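Local coordinates for sporulation and cell division protein SsgA (Streptomyces sp. Ag82_O1-9, PDB 6SLC) that probably takes part in controlling cell division during sporulation, like the related FtsZ-recruiting SsgB, at residues H30-V34 and A115-P120. Sequence-based numbering, arbitrary orientation.
Sequences HLRLV and ALLEAP
R32 and E118 form an antiparallel hydrogen-bonded pair between two strands whose axes run at 151° to each other. R32 N donates to E118 O at 3.0 Å. E118 N returns a bond to R32 O at 2.9 Å. In both, the donor lies in the plane of the accepting carbonyl. A third bond, V34 N to L116 O at 2.8 Å, is straighter, with 170° at the hydrogen. L33 and L117 lie between these bonds as a non-hydrogen-bonded pair. At the other end P120 has no amide hydrogen to give, and its CD sits 3.4 Å from H30 O instead.

The side chains divide between two faces. L31, L33, A115, L117 and A119 share one. L117 CG is anti to its carbonyl carbon (chi1 -67°), and this branch carries CD2 back over the neighbouring strand, to 3.8 Å from L33 CA. The end of L33 turns in to meet it, CD1 also touching A115 CB. L31 leans the other way from L33, back toward the start of its strand, setting CD2 against A119 CB at 3.6 Å. R32, V34, L116 and E118 occupy the other face. V34 and L116 lie side by side, CB against CD2 at 3.9 Å. E118, extended beyond CG, runs obliquely across V34, with CG, CD and OE2 all near V34 CG2. The far end of R32 swings off toward strand 40-50, where NH1 bonds S40 OG, while E118 OE1 bonds S98 OG.

This pairing joins the first strand, 19-34, to the last, 114-120, in the middle of the antiparallel sheet of the beta barrel. Strand 40-50 bonds the far edge of 30-34, and strand 101-109 that of 115-120. F61 of strand 56-64 packs on L31 and L117, and helix 121-134 starts directly after P120, its N-cap.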
ATOM      1  N   HIS A  30      12.076 -16.207   4.028  1.00 65.48           N
ATOM      2  CA  HIS A  30      11.694 -17.305   3.117  1.00 63.33           C
ATOM      3  C   HIS A  30      11.115 -18.411   3.988  1.00 59.83           C
ATOM      4  O   HIS A  30      11.853 -18.950   4.818  1.00 59.71           O
ATOM      5  CB  HIS A  30      12.871 -17.662   2.206  1.00 76.15           C
ATOM      6  CG  HIS A  30      13.085 -16.624   1.153  1.00 93.85           C
ATOM      7  ND1 HIS A  30      12.575 -16.751  -0.136  1.00 95.12           N
ATOM      8  CD2 HIS A  30      13.701 -15.419   1.204  1.00103.28           C
ATOM      9  CE1 HIS A  30      12.884 -15.673  -0.833  1.00101.64           C
ATOM     10  NE2 HIS A  30      13.577 -14.838  -0.033  1.00108.47           N
ATOM     11  N   LEU A  31       9.823 -18.689   3.841  1.00 60.08           N
ATOM     12  CA  LEU A  31       9.128 -19.754   4.611  1.00 58.97           C
ATOM     13  C   LEU A  31       8.960 -20.966   3.709  1.00 57.99           C
ATOM     14  O   LEU A  31       9.012 -20.809   2.488  1.00 63.88           O
ATOM     15  CB  LEU A  31       7.771 -19.263   5.120  1.00 60.88           C
ATOM     16  CG  LEU A  31       7.750 -17.867   5.747  1.00 67.92           C
ATOM     17  CD1 LEU A  31       6.380 -17.568   6.342  1.00 68.58           C
ATOM     18  CD2 LEU A  31       8.843 -17.696   6.804  1.00 68.55           C
ATOM     19  N   ARG A  32       8.776 -22.138   4.300  1.00 66.72           N
ATOM     20  CA  ARG A  32       8.467 -23.381   3.558  1.00 75.09           C
ATOM     21  C   ARG A  32       7.011 -23.730   3.835  1.00 70.27           C
ATOM     22  O   ARG A  32       6.657 -23.857   5.011  1.00 63.34           O
ATOM     23  CB  ARG A  32       9.399 -24.509   3.998  1.00 87.73           C
ATOM     24  CG  ARG A  32      10.769 -24.480   3.338  1.00111.40           C
ATOM     25  CD  ARG A  32      11.604 -25.746   3.572  1.00121.54           C
ATOM     26  NE  ARG A  32      12.925 -25.660   2.937  1.00123.52           N
ATOM     27  CZ  ARG A  32      13.300 -26.260   1.799  1.00106.44           C
ATOM     28  NH1 ARG A  32      12.468 -27.041   1.128  1.00102.13           N
ATOM     29  NH2 ARG A  32      14.527 -26.076   1.339  1.00 95.45           N
ATOM     30  N   LEU A  33       6.190 -23.855   2.800  1.00 70.27           N
ATOM     31  CA  LEU A  33       4.834 -24.426   2.985  1.00 68.90           C
ATOM     32  C   LEU A  33       5.002 -25.935   3.063  1.00 65.98           C
ATOM     33  O   LEU A  33       5.524 -26.478   2.082  1.00 62.58           O
ATOM     34  CB  LEU A  33       3.942 -24.040   1.811  1.00 61.94           C
ATOM     35  CG  LEU A  33       2.535 -24.628   1.871  1.00 64.69           C
ATOM     36  CD1 LEU A  33       1.843 -24.253   3.170  1.00 64.04           C
ATOM     37  CD2 LEU A  33       1.701 -24.164   0.686  1.00 66.52           C
ATOM     38  N   VAL A  34       4.648 -26.568   4.181  1.00 65.77           N
ATOM     39  CA  VAL A  34       4.843 -28.038   4.334  1.00 73.07           C
ATOM     40  C   VAL A  34       3.667 -28.744   3.658  1.00 82.87           C
ATOM     41  O   VAL A  34       2.618 -28.930   4.303  1.00 75.05           O
ATOM     42  CB  VAL A  34       5.018 -28.456   5.799  1.00 74.58           C
ATOM     43  CG1 VAL A  34       5.078 -29.963   5.947  1.00 74.27           C
ATOM     44  CG2 VAL A  34       6.260 -27.812   6.383  1.00 74.81           C
ATOM     45  N   ALA A 115      -2.958 -24.628   6.728  1.00 84.40           N
ATOM     46  CA  ALA A 115      -1.567 -24.515   6.235  1.00 76.29           C
ATOM     47  C   ALA A 115      -0.594 -24.766   7.388  1.00 67.92           C
ATOM     48  O   ALA A 115      -0.869 -24.330   8.510  1.00 68.32           O
ATOM     49  CB  ALA A 115      -1.345 -23.164   5.604  1.00 75.78           C
ATOM     50  N   LEU A 116       0.502 -25.457   7.101  1.00 62.80           N
ATOM     51  CA  LEU A 116       1.676 -25.570   7.991  1.00 59.94           C
ATOM     52  C   LEU A 116       2.874 -24.883   7.329  1.00 57.08           C
ATOM     53  O   LEU A 116       3.281 -25.307   6.243  1.00 65.05           O
ATOM     54  CB  LEU A 116       1.969 -27.047   8.247  1.00 59.60           C
ATOM     55  CG  LEU A 116       3.153 -27.306   9.164  1.00 65.84           C
ATOM     56  CD1 LEU A 116       2.939 -26.648  10.523  1.00 70.88           C
ATOM     57  CD2 LEU A 116       3.381 -28.799   9.311  1.00 68.99           C
ATOM     58  N   LEU A 117       3.426 -23.864   7.977  1.00 60.59           N
ATOM     59  CA  LEU A 117       4.581 -23.087   7.465  1.00 63.70           C
ATOM     60  C   LEU A 117       5.753 -23.247   8.435  1.00 64.71           C
ATOM     61  O   LEU A 117       5.509 -23.340   9.658  1.00 64.24           O
ATOM     62  CB  LEU A 117       4.173 -21.617   7.304  1.00 66.49           C
ATOM     63  CG  LEU A 117       3.136 -21.334   6.216  1.00 67.86           C
ATOM     64  CD1 LEU A 117       2.437 -20.021   6.466  1.00 71.94           C
ATOM     65  CD2 LEU A 117       3.778 -21.287   4.853  1.00 71.06           C
ATOM     66  N   GLU A 118       6.971 -23.295   7.889  1.00 64.78           N
ATOM     67  CA  GLU A 118       8.233 -23.245   8.673  1.00 67.39           C
ATOM     68  C   GLU A 118       8.899 -21.903   8.391  1.00 65.35           C
ATOM     69  O   GLU A 118       9.109 -21.580   7.204  1.00 63.77           O
ATOM     70  CB  GLU A 118       9.171 -24.402   8.331  1.00 72.86           C
ATOM     71  CG  GLU A 118       8.666 -25.742   8.847  1.00 83.84           C
ATOM     72  CD  GLU A 118       9.541 -26.941   8.526  1.00 86.55           C
ATOM     73  OE1 GLU A 118      10.563 -26.772   7.808  1.00 85.34           O
ATOM     74  OE2 GLU A 118       9.199 -28.039   9.007  1.00 83.03           O
ATOM     75  N   ALA A 119       9.163 -21.141   9.453  1.00 56.58           N
ATOM     76  CA  ALA A 119       9.963 -19.903   9.417  1.00 54.45           C
ATOM     77  C   ALA A 119      11.345 -20.195   9.997  1.00 53.02           C
ATOM     78  O   ALA A 119      11.475 -20.890  10.996  1.00 56.83           O
ATOM     79  CB  ALA A 119       9.243 -18.830  10.189  1.00 52.89           C
ATOM     80  N   PRO A 120      12.424 -19.643   9.422  1.00 53.09           N
ATOM     81  CA  PRO A 120      13.737 -19.718  10.054  1.00 58.77           C
ATOM     82  C   PRO A 120      13.734 -18.909  11.363  1.00 57.73           C
ATOM     83  O   PRO A 120      13.432 -17.723  11.333  1.00 54.15           O
ATOM     84  CB  PRO A 120      14.677 -19.158   8.976  1.00 59.05           C
ATOM     85  CG  PRO A 120      13.798 -18.253   8.138  1.00 55.47           C
ATOM     86  CD  PRO A 120      12.446 -18.921   8.145  1.00 57.55           C
TER